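Local coordinates for protein isomaltodextranase (Arthrobacter globiformis, PDB 5AWO) that hydrolyses alpha-1,6-glucosidic linkages in polysaccharides such as dextran, releasing successive isomaltose units from the non-reducing ends of the chains, at residues D262-N267 against G309-D314; F251-A256 against W302-G307; N294-F299 against M333-A338. All blocks are in the same frame, centred on the assembly; numbering follows the deposited sequence.

Contact 1: D262-N267 against G309-D314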
ATOM      1  N   ASP A 262      -1.155  -2.063  -6.784  1.00 14.20           N
ATOM      2  CA  ASP A 262      -1.708  -2.172  -5.417  1.00 13.67           C
ATOM      3  C   ASP A 262      -0.719  -1.715  -4.343  1.00 13.77           C
ATOM      4  O   ASP A 262      -1.139  -1.055  -3.408  1.00 14.67           O
ATOM      5  CB  ASP A 262      -2.193  -3.594  -5.147  1.00 14.17           C
ATOM      6  CG  ASP A 262      -3.282  -4.032  -6.107  1.00 14.19           C
ATOM      7  OD1 ASP A 262      -4.234  -3.239  -6.281  1.00 14.67           O
ATOM      8  OD2 ASP A 262      -3.167  -5.155  -6.611  1.00 14.61           O
ATOM      9  N   LEU A 263       0.552  -2.098  -4.493  1.00 13.03           N
ATOM     10  CA  LEU A 263       1.592  -1.766  -3.503  1.00 13.69           C
ATOM     11  C   LEU A 263       2.705  -1.030  -4.205  1.00 13.08           C
ATOM     12  O   LEU A 263       3.040  -1.350  -5.350  1.00 12.74           O
ATOM     13  CB  LEU A 263       2.210  -3.032  -2.901  1.00 14.16           C
ATOM     14  CG  LEU A 263       1.509  -3.679  -1.708  1.00 14.37           C
ATOM     15  CD1 LEU A 263       0.144  -4.287  -2.044  1.00 15.38           C
ATOM     16  CD2 LEU A 263       2.433  -4.737  -1.117  1.00 14.52           C
ATOM     17  N   VAL A 264       3.297  -0.047  -3.503  1.00 12.51           N
ATOM     18  CA  VAL A 264       4.539   0.590  -3.936  1.00 12.60           C
ATOM     19  C   VAL A 264       5.589   0.587  -2.827  1.00 13.00           C
ATOM     20  O   VAL A 264       5.305   0.942  -1.677  1.00 13.11           O
ATOM     21  CB  VAL A 264       4.362   2.043  -4.407  1.00 13.13           C
ATOM     22  CG1 VAL A 264       3.668   2.054  -5.764  1.00 13.43           C
ATOM     23  CG2 VAL A 264       3.631   2.897  -3.364  1.00 13.79           C
ATOM     24  N   ARG A 265       6.803   0.164  -3.165  1.00 11.98           N
ATOM     25  CA  ARG A 265       7.918   0.335  -2.202  1.00 12.04           C
ATOM     26  C   ARG A 265       8.177   1.798  -1.915  1.00 12.23           C
ATOM     27  O   ARG A 265       8.282   2.600  -2.842  1.00 12.97           O
ATOM     28  CB  ARG A 265       9.185  -0.334  -2.725  1.00 12.69           C
ATOM     29  CG  ARG A 265       9.293  -1.806  -2.376  1.00 12.58           C
ATOM     30  CD  ARG A 265       9.877  -2.046  -0.965  1.00 12.12           C
ATOM     31  NE  ARG A 265      11.229  -1.489  -0.947  1.00 12.59           N
ATOM     32  CZ  ARG A 265      12.271  -2.018  -1.592  1.00 12.81           C
ATOM     33  NH1 ARG A 265      12.185  -3.215  -2.150  1.00 12.77           N
ATOM     34  NH2 ARG A 265      13.400  -1.325  -1.706  1.00 13.70           N
ATOM     35  N   ILE A 266       8.377   2.104  -0.628  1.00 11.59           N
ATOM     36  CA  ILE A 266       8.620   3.470  -0.189  1.00 11.84           C
ATOM     37  C   ILE A 266       9.982   3.689   0.460  1.00 11.41           C
ATOM     38  O   ILE A 266      10.239   4.777   0.991  1.00 11.53           O
ATOM     39  CB  ILE A 266       7.457   3.969   0.689  1.00 12.23           C
ATOM     40  CG1 ILE A 266       7.163   3.069   1.907  1.00 12.73           C
ATOM     41  CG2 ILE A 266       6.210   4.137  -0.172  1.00 12.39           C
ATOM     42  CD1 ILE A 266       8.309   2.801   2.846  1.00 12.67           C
ATOM     43  N   ASN A 267      10.871   2.712   0.352  1.00 11.72           N
ATOM     44  CA  ASN A 267      12.178   2.738   0.996  1.00 11.88           C
ATOM     45  C   ASN A 267      13.224   2.052   0.162  1.00 12.20           C
ATOM     46  O   ASN A 267      12.879   1.263  -0.718  1.00 12.23           O
ATOM     47  CB  ASN A 267      12.146   2.113   2.395  1.00 11.82           C
ATOM     48  CG  ASN A 267      11.695   0.644   2.405  1.00 12.22           C
ATOM     49  OD1 ASN A 267      10.893   0.200   1.564  1.00 12.38           O
ATOM     50  ND2 ASN A 267      12.120  -0.082   3.429  1.00 12.24           N
ATOM     51  N   GLY A 309      -8.568   1.983  -1.658  1.00 15.62           N
ATOM     52  CA  GLY A 309      -8.660   2.229  -3.088  1.00 15.71           C
ATOM     53  C   GLY A 309      -7.539   3.029  -3.702  1.00 15.42           C
ATOM     54  O   GLY A 309      -7.516   3.172  -4.913  1.00 15.58           O
ATOM     55  N   GLN A 310      -6.600   3.514  -2.877  1.00 14.83           N
ATOM     56  CA  GLN A 310      -5.415   4.235  -3.359  1.00 14.47           C
ATOM     57  C   GLN A 310      -4.248   3.228  -3.401  1.00 13.97           C
ATOM     58  O   GLN A 310      -4.411   2.185  -3.996  1.00 15.51           O
ATOM     59  CB  GLN A 310      -5.169   5.490  -2.506  1.00 15.46           C
ATOM     60  CG  GLN A 310      -6.377   6.427  -2.462  1.00 15.58           C
ATOM     61  CD  GLN A 310      -6.799   6.901  -3.853  1.00 16.36           C
ATOM     62  OE1 GLN A 310      -5.952   7.332  -4.658  1.00 16.03           O
ATOM     63  NE2 GLN A 310      -8.109   6.831  -4.127  1.00 16.40           N
ATOM     64  N   LEU A 311      -3.132   3.483  -2.711  1.00 14.47           N
ATOM     65  CA  LEU A 311      -2.030   2.532  -2.698  1.00 13.98           C
ATOM     66  C   LEU A 311      -1.798   1.987  -1.283  1.00 13.22           C
ATOM     67  O   LEU A 311      -1.999   2.694  -0.274  1.00 13.84           O
ATOM     68  CB  LEU A 311      -0.751   3.188  -3.185  1.00 14.52           C
ATOM     69  CG  LEU A 311      -0.623   3.325  -4.701  1.00 14.30           C
ATOM     70  CD1 LEU A 311       0.475   4.296  -5.044  1.00 14.71           C
ATOM     71  CD2 LEU A 311      -0.390   1.964  -5.337  1.00 14.83           C
ATOM     72  N   ILE A 312      -1.373   0.742  -1.224  1.00 13.22           N
ATOM     73  CA  ILE A 312      -0.749   0.187  -0.021  1.00 12.96           C
ATOM     74  C   ILE A 312       0.754   0.484  -0.061  1.00 13.04           C
ATOM     75  O   ILE A 312       1.427   0.206  -1.055  1.00 13.33           O
ATOM     76  CB  ILE A 312      -1.032  -1.321   0.110  1.00 12.56           C
ATOM     77  CG1 ILE A 312      -2.513  -1.566   0.405  1.00 13.59           C
ATOM     78  CG2 ILE A 312      -0.187  -1.946   1.222  1.00 13.40           C
ATOM     79  CD1 ILE A 312      -3.004  -2.949   0.152  1.00 14.18           C
ATOM     80  N   LEU A 313       1.266   1.124   0.982  1.00 12.95           N
ATOM     81  CA  LEU A 313       2.695   1.428   1.063  1.00 12.64           C
ATOM     82  C   LEU A 313       3.481   0.241   1.600  1.00 12.42           C
ATOM     83  O   LEU A 313       3.103  -0.373   2.583  1.00 12.63           O
ATOM     84  CB  LEU A 313       2.914   2.680   1.915  1.00 12.49           C
ATOM     85  CG  LEU A 313       2.082   3.902   1.551  1.00 13.39           C
ATOM     86  CD1 LEU A 313       2.483   5.102   2.393  1.00 14.11           C
ATOM     87  CD2 LEU A 313       2.160   4.252   0.070  1.00 13.19           C
ATOM     88  N   ASP A 314       4.571  -0.068   0.909  1.00 11.52           N
ATOM     89  CA  ASP A 314       5.359  -1.264   1.144  1.00 11.79           C
ATOM     90  C   ASP A 314       6.695  -0.894   1.753  1.00 11.87           C
ATOM     91  O   ASP A 314       7.523  -0.307   1.083  1.00 11.51           O
ATOM     92  CB  ASP A 314       5.511  -1.996  -0.200  1.00 12.05           C
ATOM     93  CG  ASP A 314       6.397  -3.239  -0.158  1.00 12.63           C
ATOM     94  OD1 ASP A 314       6.832  -3.672   0.912  1.00 12.53           O
ATOM     95  OD2 ASP A 314       6.646  -3.787  -1.269  1.00 13.31           O
TER
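Strands 263-265 and 312-314 run parallel, and four backbone hydrogen bonds stitch them together from Asp262 to Ile266. Ile312 N donates to Asp262 O at 2.8 Å, and the donor lies nearly along the C=O axis. Val264 then uses both its polar backbone atoms: its N donates to Ile312 O, and its O accepts from Asp314 N at 2.9 Å, with that donor 37° out of the carbonyl plane. Ile266 N closes the set on Asp314 O.

Packing is tightest around these bonds. Leu263 and Ile312 lie alongside each other on one face of the sheet, Leu263 CG being 3.8 Å from Ile312 CG2. On the other face Val264 CG2, in the crowded position between backbone N and carbonyl carbon, comes within 3.8 Å of Leu311 CD1 and 4.0 Å of Leu313 CD2. Arg265 and Asp314 pair across the strands, but their charged ends do not meet (Arg265 NE to Asp314 OD2 5.1 Å). Asp314 OD2 rests 3.5 Å from Arg265 CG and forms a salt bridge with Arg199, while Asp314 OD1 accepts from Asp316 N. Arg265 grips Asn267 side-on, NE to OD1 and NH2 to O, and forms salt bridges with Asp316 and Asp269.

The looser side is at Asp262, although its O bond is short: Gly309 and Gln310 diverge without touching 262-267. Asp262 CB points away from strand 312-314, and the carboxylate, assigned by similarity as the proton donor, is held by a salt bridge to Arg27 and hydrogen bonds to Ser29 OG and Val243 N. Every touching residue is buried. Strand 263-265 also pairs with strand 242-245, so the contact is one parallel seam of the eight-stranded beta/alpha (TIM) barrel of glycoside hydrolase family 27.

Contact 2: F251-A256 against W302-G307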
ATOM      1  N   PHE A 251       7.325   9.044 -10.468  1.00 15.84           N
ATOM      2  CA  PHE A 251       7.249  10.382 -11.021  1.00 16.94           C
ATOM      3  C   PHE A 251       5.803  10.932 -10.975  1.00 16.55           C
ATOM      4  O   PHE A 251       4.818  10.191 -10.885  1.00 17.06           O
ATOM      5  CB  PHE A 251       7.761  10.374 -12.478  1.00 17.83           C
ATOM      6  CG  PHE A 251       9.229  10.083 -12.633  1.00 18.96           C
ATOM      7  CD1 PHE A 251      10.191  10.680 -11.821  1.00 19.96           C
ATOM      8  CD2 PHE A 251       9.664   9.236 -13.651  1.00 19.11           C
ATOM      9  CE1 PHE A 251      11.546  10.422 -12.009  1.00 19.58           C
ATOM     10  CE2 PHE A 251      11.016   8.976 -13.838  1.00 20.04           C
ATOM     11  CZ  PHE A 251      11.959   9.570 -13.015  1.00 19.49           C
ATOM     12  N   GLN A 252       5.691  12.251 -11.025  1.00 17.06           N
ATOM     13  CA  GLN A 252       4.399  12.927 -10.995  1.00 18.77           C
ATOM     14  C   GLN A 252       3.552  12.444  -9.808  1.00 17.09           C
ATOM     15  O   GLN A 252       2.392  12.072  -9.951  1.00 17.57           O
ATOM     16  CB  GLN A 252       3.641  12.704 -12.308  1.00 21.30           C
ATOM     17  CG  GLN A 252       4.383  13.124 -13.562  1.00 26.03           C
ATOM     18  CD  GLN A 252       3.499  12.985 -14.790  1.00 30.53           C
ATOM     19  OE1 GLN A 252       3.068  11.884 -15.132  1.00 35.41           O
ATOM     20  NE2 GLN A 252       3.200  14.105 -15.442  1.00 34.29           N
ATOM     21  N   ASP A 253       4.179  12.461  -8.631  1.00 16.39           N
ATOM     22  CA  ASP A 253       3.520  12.096  -7.377  1.00 16.38           C
ATOM     23  C   ASP A 253       2.918  10.697  -7.476  1.00 15.52           C
ATOM     24  O   ASP A 253       1.821  10.437  -7.014  1.00 15.69           O
ATOM     25  CB  ASP A 253       2.470  13.148  -7.028  1.00 17.57           C
ATOM     26  CG  ASP A 253       2.062  13.133  -5.553  1.00 19.02           C
ATOM     27  OD1 ASP A 253       2.774  12.552  -4.704  1.00 19.44           O
ATOM     28  OD2 ASP A 253       1.017  13.743  -5.243  1.00 22.50           O
ATOM     29  N   GLY A 254       3.681   9.789  -8.061  1.00 14.50           N
ATOM     30  CA  GLY A 254       3.272   8.407  -8.169  1.00 15.05           C
ATOM     31  C   GLY A 254       2.095   8.093  -9.089  1.00 15.27           C
ATOM     32  O   GLY A 254       1.444   7.060  -8.917  1.00 14.87           O
ATOM     33  N   SER A 255       1.845   8.935 -10.095  1.00 15.80           N
ATOM     34  CA  SER A 255       0.606   8.800 -10.852  1.00 16.97           C
ATOM     35  C   SER A 255       0.443   7.459 -11.597  1.00 16.25           C
ATOM     36  O   SER A 255      -0.629   6.870 -11.564  1.00 17.20           O
ATOM     37  CB  SER A 255       0.462   9.968 -11.835  1.00 18.13           C
ATOM     38  OG  SER A 255       1.481   9.956 -12.789  1.00 20.32           O
ATOM     39  N   ALA A 256       1.495   7.006 -12.260  1.00 15.96           N
ATOM     40  CA  ALA A 256       1.420   5.777 -13.052  1.00 15.98           C
ATOM     41  C   ALA A 256       1.260   4.555 -12.159  1.00 16.14           C
ATOM     42  O   ALA A 256       0.496   3.608 -12.464  1.00 15.47           O
ATOM     43  CB  ALA A 256       2.633   5.651 -13.950  1.00 16.13           C
ATOM     44  N   TRP A 302       4.888   9.306   1.626  1.00 13.22           N
ATOM     45  CA  TRP A 302       3.944   8.810   0.625  1.00 13.00           C
ATOM     46  C   TRP A 302       2.561   8.594   1.225  1.00 13.08           C
ATOM     47  O   TRP A 302       1.662   8.137   0.517  1.00 14.23           O
ATOM     48  CB  TRP A 302       4.492   7.518  -0.020  1.00 12.99           C
ATOM     49  CG  TRP A 302       5.504   7.807  -1.077  1.00 13.52           C
ATOM     50  CD1 TRP A 302       6.828   7.496  -1.085  1.00 13.30           C
ATOM     51  CD2 TRP A 302       5.242   8.482  -2.317  1.00 13.29           C
ATOM     52  NE1 TRP A 302       7.401   7.922  -2.249  1.00 14.07           N
ATOM     53  CE2 TRP A 302       6.447   8.536  -3.026  1.00 13.58           C
ATOM     54  CE3 TRP A 302       4.083   9.034  -2.901  1.00 13.69           C
ATOM     55  CZ2 TRP A 302       6.552   9.153  -4.273  1.00 14.47           C
ATOM     56  CZ3 TRP A 302       4.178   9.608  -4.129  1.00 14.75           C
ATOM     57  CH2 TRP A 302       5.396   9.675  -4.820  1.00 14.09           C
ATOM     58  N   SER A 303       2.357   8.965   2.495  1.00 13.26           N
ATOM     59  CA  SER A 303       1.102   8.695   3.165  1.00 13.05           C
ATOM     60  C   SER A 303      -0.122   9.348   2.531  1.00 13.29           C
ATOM     61  O   SER A 303      -1.215   8.824   2.670  1.00 14.21           O
ATOM     62  CB  SER A 303       1.172   9.059   4.652  1.00 12.83           C
ATOM     63  OG  SER A 303       1.408  10.433   4.873  1.00 13.06           O
ATOM     64  N   HIS A 304       0.078  10.482   1.870  1.00 13.92           N
ATOM     65  CA  HIS A 304      -1.031  11.152   1.156  1.00 14.10           C
ATOM     66  C   HIS A 304      -1.607  10.272   0.037  1.00 15.00           C
ATOM     67  O   HIS A 304      -2.739  10.519  -0.436  1.00 15.04           O
ATOM     68  CB  HIS A 304      -0.610  12.519   0.620  1.00 14.36           C
ATOM     69  CG  HIS A 304       0.518  12.467  -0.353  1.00 14.58           C
ATOM     70  ND1 HIS A 304       1.811  12.168   0.025  1.00 14.91           N
ATOM     71  CD2 HIS A 304       0.552  12.644  -1.695  1.00 14.83           C
ATOM     72  CE1 HIS A 304       2.588  12.160  -1.040  1.00 14.69           C
ATOM     73  NE2 HIS A 304       1.840  12.423  -2.101  1.00 14.87           N
ATOM     74  N   ARG A 305      -0.854   9.256  -0.401  1.00 13.89           N
ATOM     75  CA  ARG A 305      -1.298   8.298  -1.414  1.00 14.44           C
ATOM     76  C   ARG A 305      -1.832   6.978  -0.865  1.00 13.57           C
ATOM     77  O   ARG A 305      -2.111   6.052  -1.656  1.00 14.14           O
ATOM     78  CB  ARG A 305      -0.148   8.013  -2.385  1.00 14.40           C
ATOM     79  CG  ARG A 305       0.268   9.206  -3.240  1.00 15.93           C
ATOM     80  CD  ARG A 305      -0.921   9.748  -4.025  1.00 16.13           C
ATOM     81  NE  ARG A 305      -0.560  10.381  -5.269  1.00 15.85           N
ATOM     82  CZ  ARG A 305      -1.441  10.895  -6.123  1.00 17.20           C
ATOM     83  NH1 ARG A 305      -2.732  10.911  -5.801  1.00 16.91           N
ATOM     84  NH2 ARG A 305      -0.991  11.411  -7.267  1.00 18.62           N
ATOM     85  N   ASN A 306      -1.964   6.868   0.458  1.00 13.58           N
ATOM     86  CA  ASN A 306      -2.386   5.593   1.037  1.00 13.83           C
ATOM     87  C   ASN A 306      -3.903   5.517   1.239  1.00 14.93           C
ATOM     88  O   ASN A 306      -4.623   6.465   0.921  1.00 15.75           O
ATOM     89  CB  ASN A 306      -1.602   5.258   2.301  1.00 13.93           C
ATOM     90  CG  ASN A 306      -2.072   5.996   3.538  1.00 14.46           C
ATOM     91  OD1 ASN A 306      -3.155   6.579   3.592  1.00 14.07           O
ATOM     92  ND2 ASN A 306      -1.263   5.914   4.597  1.00 16.06           N
ATOM     93  N   GLY A 307      -4.382   4.372   1.696  1.00 14.74           N
ATOM     94  CA  GLY A 307      -5.784   4.193   2.084  1.00 15.61           C
ATOM     95  C   GLY A 307      -6.645   3.435   1.093  1.00 15.65           C
ATOM     96  O   GLY A 307      -6.205   3.047   0.020  1.00 14.87           O
TER
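Asp253 meets three side chains of 302-305. With CG anti to the backbone N (chi1 -161°), its carboxylate reaches His304 tip to tip. The two planes are nearly coplanar, 21° apart, and His304 NE2 donates to the syn lone pair of Asp253 OD1 at 2.8 Å, almost perfectly straight (178°) and in the ring plane. The same oxygen sits 3.3 Å from Trp302 CZ3, where carboxylate and indole run alongside in opposite senses, their planes inclined only slightly.

Arg305, bent at chi2, approaches side-on and brings two nitrogens to a single acceptor, the main-chain Asp253 O, which lies near the guanidinium plane. Arg305 NE and Arg305 NH2 are each 3.0 Å from Asp253 O, and NE lies nearly along the C=O axis. The carboxylate takes another place: Asp253 OD2 stands over one guanidinium face, 3.7 Å from Arg305 NH2, a long salt bridge of charges alone. Gly254 N lies 3.7 Å from Trp302 CH2, where a side chain on residue 254 would be tight against the indole.

These bonds hold the start of helix 251-260 to the 3-10 turn 303-305 that follows helix 295-302. An alanine in place of Arg305 would remove both donors to Asp253 O and the charge facing Asp253 OD2, and would probably loosen that hold.

His304 ND1 accepts from Arg391 NH1, so the imidazole is probably neutral with its proton on NE2, and the negative charge of Asp253 is likely to be partly balanced by Arg305.

Contact 3: N294-F299 against M333-A338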
ATOM      1  N   ASN A 294      14.795   5.503   4.159  1.00 12.08           N
ATOM      2  CA  ASN A 294      14.309   4.696   5.278  1.00 12.24           C
ATOM      3  C   ASN A 294      12.790   4.739   5.320  1.00 11.92           C
ATOM      4  O   ASN A 294      12.165   5.718   4.855  1.00 12.66           O
ATOM      5  CB  ASN A 294      14.944   5.131   6.618  1.00 12.46           C
ATOM      6  CG  ASN A 294      14.551   6.526   7.040  1.00 12.24           C
ATOM      7  OD1 ASN A 294      15.344   7.497   6.904  1.00 15.51           O
ATOM      8  ND2 ASN A 294      13.364   6.677   7.511  1.00 11.27           N
ATOM      9  N   PRO A 295      12.157   3.668   5.831  1.00 11.20           N
ATOM     10  CA  PRO A 295      10.688   3.598   5.792  1.00 11.80           C
ATOM     11  C   PRO A 295       9.976   4.532   6.759  1.00 11.70           C
ATOM     12  O   PRO A 295       8.835   4.911   6.489  1.00 12.01           O
ATOM     13  CB  PRO A 295      10.394   2.121   6.053  1.00 11.14           C
ATOM     14  CG  PRO A 295      11.615   1.635   6.821  1.00 11.23           C
ATOM     15  CD  PRO A 295      12.759   2.363   6.170  1.00 11.35           C
ATOM     16  N   PHE A 296      10.619   4.973   7.851  1.00 11.44           N
ATOM     17  CA  PHE A 296       9.968   6.005   8.633  1.00 12.17           C
ATOM     18  C   PHE A 296       9.657   7.192   7.736  1.00 12.16           C
ATOM     19  O   PHE A 296       8.528   7.707   7.738  1.00 13.06           O
ATOM     20  CB  PHE A 296      10.802   6.455   9.825  1.00 12.25           C
ATOM     21  CG  PHE A 296      10.617   5.626  11.062  1.00 12.25           C
ATOM     22  CD1 PHE A 296       9.475   5.795  11.847  1.00 11.79           C
ATOM     23  CD2 PHE A 296      11.566   4.718  11.482  1.00 12.56           C
ATOM     24  CE1 PHE A 296       9.294   5.048  12.997  1.00 12.28           C
ATOM     25  CE2 PHE A 296      11.395   3.985  12.629  1.00 12.60           C
ATOM     26  CZ  PHE A 296      10.249   4.150  13.405  1.00 12.21           C
ATOM     27  N   CYS A 297      10.638   7.638   6.958  1.00 12.18           N
ATOM     28  CA  CYS A 297      10.446   8.797   6.093  1.00 12.45           C
ATOM     29  C   CYS A 297       9.605   8.436   4.870  1.00 11.97           C
ATOM     30  O   CYS A 297       8.777   9.249   4.434  1.00 12.71           O
ATOM     31  CB  CYS A 297      11.771   9.359   5.618  1.00 12.50           C
ATOM     32  SG  CYS A 297      12.731  10.154   6.941  1.00 14.35           S
ATOM     33  N   GLY A 298       9.811   7.263   4.280  1.00 10.94           N
ATOM     34  CA  GLY A 298       9.047   6.908   3.101  1.00 11.87           C
ATOM     35  C   GLY A 298       7.562   6.693   3.360  1.00 11.82           C
ATOM     36  O   GLY A 298       6.705   7.116   2.559  1.00 12.67           O
ATOM     37  N   PHE A 299       7.213   6.001   4.439  1.00 11.21           N
ATOM     38  CA  PHE A 299       5.814   5.836   4.788  1.00 11.64           C
ATOM     39  C   PHE A 299       5.217   7.214   5.045  1.00 11.78           C
ATOM     40  O   PHE A 299       4.101   7.515   4.581  1.00 12.81           O
ATOM     41  CB  PHE A 299       5.644   4.999   6.058  1.00 11.55           C
ATOM     42  CG  PHE A 299       5.784   3.496   5.876  1.00 11.80           C
ATOM     43  CD1 PHE A 299       5.138   2.802   4.855  1.00 11.76           C
ATOM     44  CD2 PHE A 299       6.515   2.757   6.805  1.00 12.03           C
ATOM     45  CE1 PHE A 299       5.219   1.420   4.763  1.00 11.62           C
ATOM     46  CE2 PHE A 299       6.606   1.385   6.709  1.00 11.58           C
ATOM     47  CZ  PHE A 299       5.953   0.715   5.688  1.00 11.67           C
ATOM     48  N   MET A 333       8.093  -3.972  13.679  1.00 12.33           N
ATOM     49  CA  MET A 333       6.773  -4.531  13.409  1.00 13.14           C
ATOM     50  C   MET A 333       5.701  -3.454  13.559  1.00 12.96           C
ATOM     51  O   MET A 333       4.814  -3.306  12.714  1.00 13.06           O
ATOM     52  CB  MET A 333       6.506  -5.676  14.369  1.00 13.89           C
ATOM     53  CG  MET A 333       5.171  -6.373  14.184  1.00 14.72           C
ATOM     54  SD  MET A 333       5.109  -7.234  12.590  1.00 15.86           S
ATOM     55  CE  MET A 333       3.494  -8.020  12.683  1.00 14.77           C
ATOM     56  N   ASN A 334       5.809  -2.631  14.598  1.00 12.53           N
ATOM     57  CA  ASN A 334       4.804  -1.606  14.850  1.00 12.95           C
ATOM     58  C   ASN A 334       4.722  -0.575  13.716  1.00 12.97           C
ATOM     59  O   ASN A 334       3.624  -0.086  13.371  1.00 13.55           O
ATOM     60  CB  ASN A 334       5.094  -0.881  16.169  1.00 13.06           C
ATOM     61  CG  ASN A 334       4.795  -1.708  17.403  1.00 13.75           C
ATOM     62  OD1 ASN A 334       4.065  -2.706  17.347  1.00 14.53           O
ATOM     63  ND2 ASN A 334       5.375  -1.301  18.539  1.00 13.42           N
ATOM     64  N   LEU A 335       5.851  -0.235  13.110  1.00 12.53           N
ATOM     65  CA  LEU A 335       5.832   0.702  11.995  1.00 12.09           C
ATOM     66  C   LEU A 335       5.111   0.117  10.790  1.00 12.43           C
ATOM     67  O   LEU A 335       4.299   0.794  10.150  1.00 12.46           O
ATOM     68  CB  LEU A 335       7.268   1.102  11.598  1.00 13.04           C
ATOM     69  CG  LEU A 335       7.374   2.085  10.423  1.00 13.14           C
ATOM     70  CD1 LEU A 335       6.691   3.421  10.684  1.00 13.36           C
ATOM     71  CD2 LEU A 335       8.861   2.322  10.051  1.00 13.00           C
ATOM     72  N   MET A 336       5.411  -1.132  10.457  1.00 12.41           N
ATOM     73  CA  MET A 336       4.765  -1.766   9.299  1.00 12.35           C
ATOM     74  C   MET A 336       3.255  -1.825   9.516  1.00 12.63           C
ATOM     75  O   MET A 336       2.465  -1.514   8.610  1.00 12.52           O
ATOM     76  CB  MET A 336       5.315  -3.185   9.037  1.00 12.32           C
ATOM     77  CG  MET A 336       6.825  -3.277   8.815  1.00 12.88           C
ATOM     78  SD  MET A 336       7.400  -2.275   7.430  1.00 13.38           S
ATOM     79  CE  MET A 336       9.139  -2.682   7.528  1.00 13.47           C
ATOM     80  N   VAL A 337       2.857  -2.224  10.716  1.00 12.53           N
ATOM     81  CA  VAL A 337       1.429  -2.323  11.014  1.00 12.64           C
ATOM     82  C   VAL A 337       0.768  -0.937  11.011  1.00 13.05           C
ATOM     83  O   VAL A 337      -0.320  -0.730  10.424  1.00 13.71           O
ATOM     84  CB  VAL A 337       1.178  -3.064  12.347  1.00 12.88           C
ATOM     85  CG1 VAL A 337      -0.279  -2.955  12.791  1.00 13.82           C
ATOM     86  CG2 VAL A 337       1.622  -4.492  12.215  1.00 13.36           C
ATOM     87  N   ALA A 338       1.392   0.048  11.647  1.00 12.80           N
ATOM     88  CA  ALA A 338       0.837   1.401  11.687  1.00 13.35           C
ATOM     89  C   ALA A 338       0.555   1.925  10.286  1.00 13.47           C
ATOM     90  O   ALA A 338      -0.462   2.602  10.045  1.00 14.13           O
ATOM     91  CB  ALA A 338       1.764   2.345  12.430  1.00 13.80           C
TER
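Leu335 carries most of this contact, reaching from helix 326-339 between two phenylalanines of helix 295-302. Its CB is directed toward the other helix, and CG continues outward, anti to the backbone N (chi1 180°). There Leu335 CG meets Phe299 at CD2, 3.8 Å away, the two side chains approaching tip to tip. Beyond CG the branches part. Leu335 CD1 lies 3.8 Å from Phe296 CD1 and also reaches Phe299 CD2, so it bridges both rings. Leu335 CD2 stands over the centre of Phe296, 3.7 Å from the ring centroid and only 4° off the ring normal, a nearly ideal CH-pi contact. This methyl also approaches Pro295 CB, at 4.3 Å.

Met336 adds a second aromatic contact. Its CB points away, but the bend at chi2 swings the sulfur back to the edge of Phe299. Met336 SD lies in the ring plane, 3.8 Å from Phe299 CZ, a Met-aromatic contact that completes an entirely apolar interface.

The two short helical segments run almost in the same direction, 9° apart, with axes 11.0 Å from each other, so long side chains bridge the helices. Phe296 also packs on Leu278 of helix 274-279 and meets Phe410 edge-to-face. Phe410 touches Leu335 too, bringing strand 405-410 of the C-terminal beta-sandwich against this helix pair, while Met336 rests on Leu343 of barrel strand 343-345.

Contact 1 is one seam of the barrel wall, and contacts 2 and 3 join elements packed outside it. Contacts 1 and 2 have centres about 8 Å apart, contacts 1 and 3 about 12 Å, and contacts 2 and 3 about 16 Å. Ile266 touches both other contacts: its CG2 lies 3.5 Å from Trp302 CD1 of contact 2, and its CG1 lies 3.6 Å from Phe299 CD1 of contact 3. Leu311 N probably bonds to Arg305 O at 3.0 Å, tying contact 2 to the residue just before strand 312-314. Catalysis lies nearest contact 1, where the Arg265 side chain is about 6 Å from that of Asp201, probably the nucleophile; contacts 2 and 3 are structural packing.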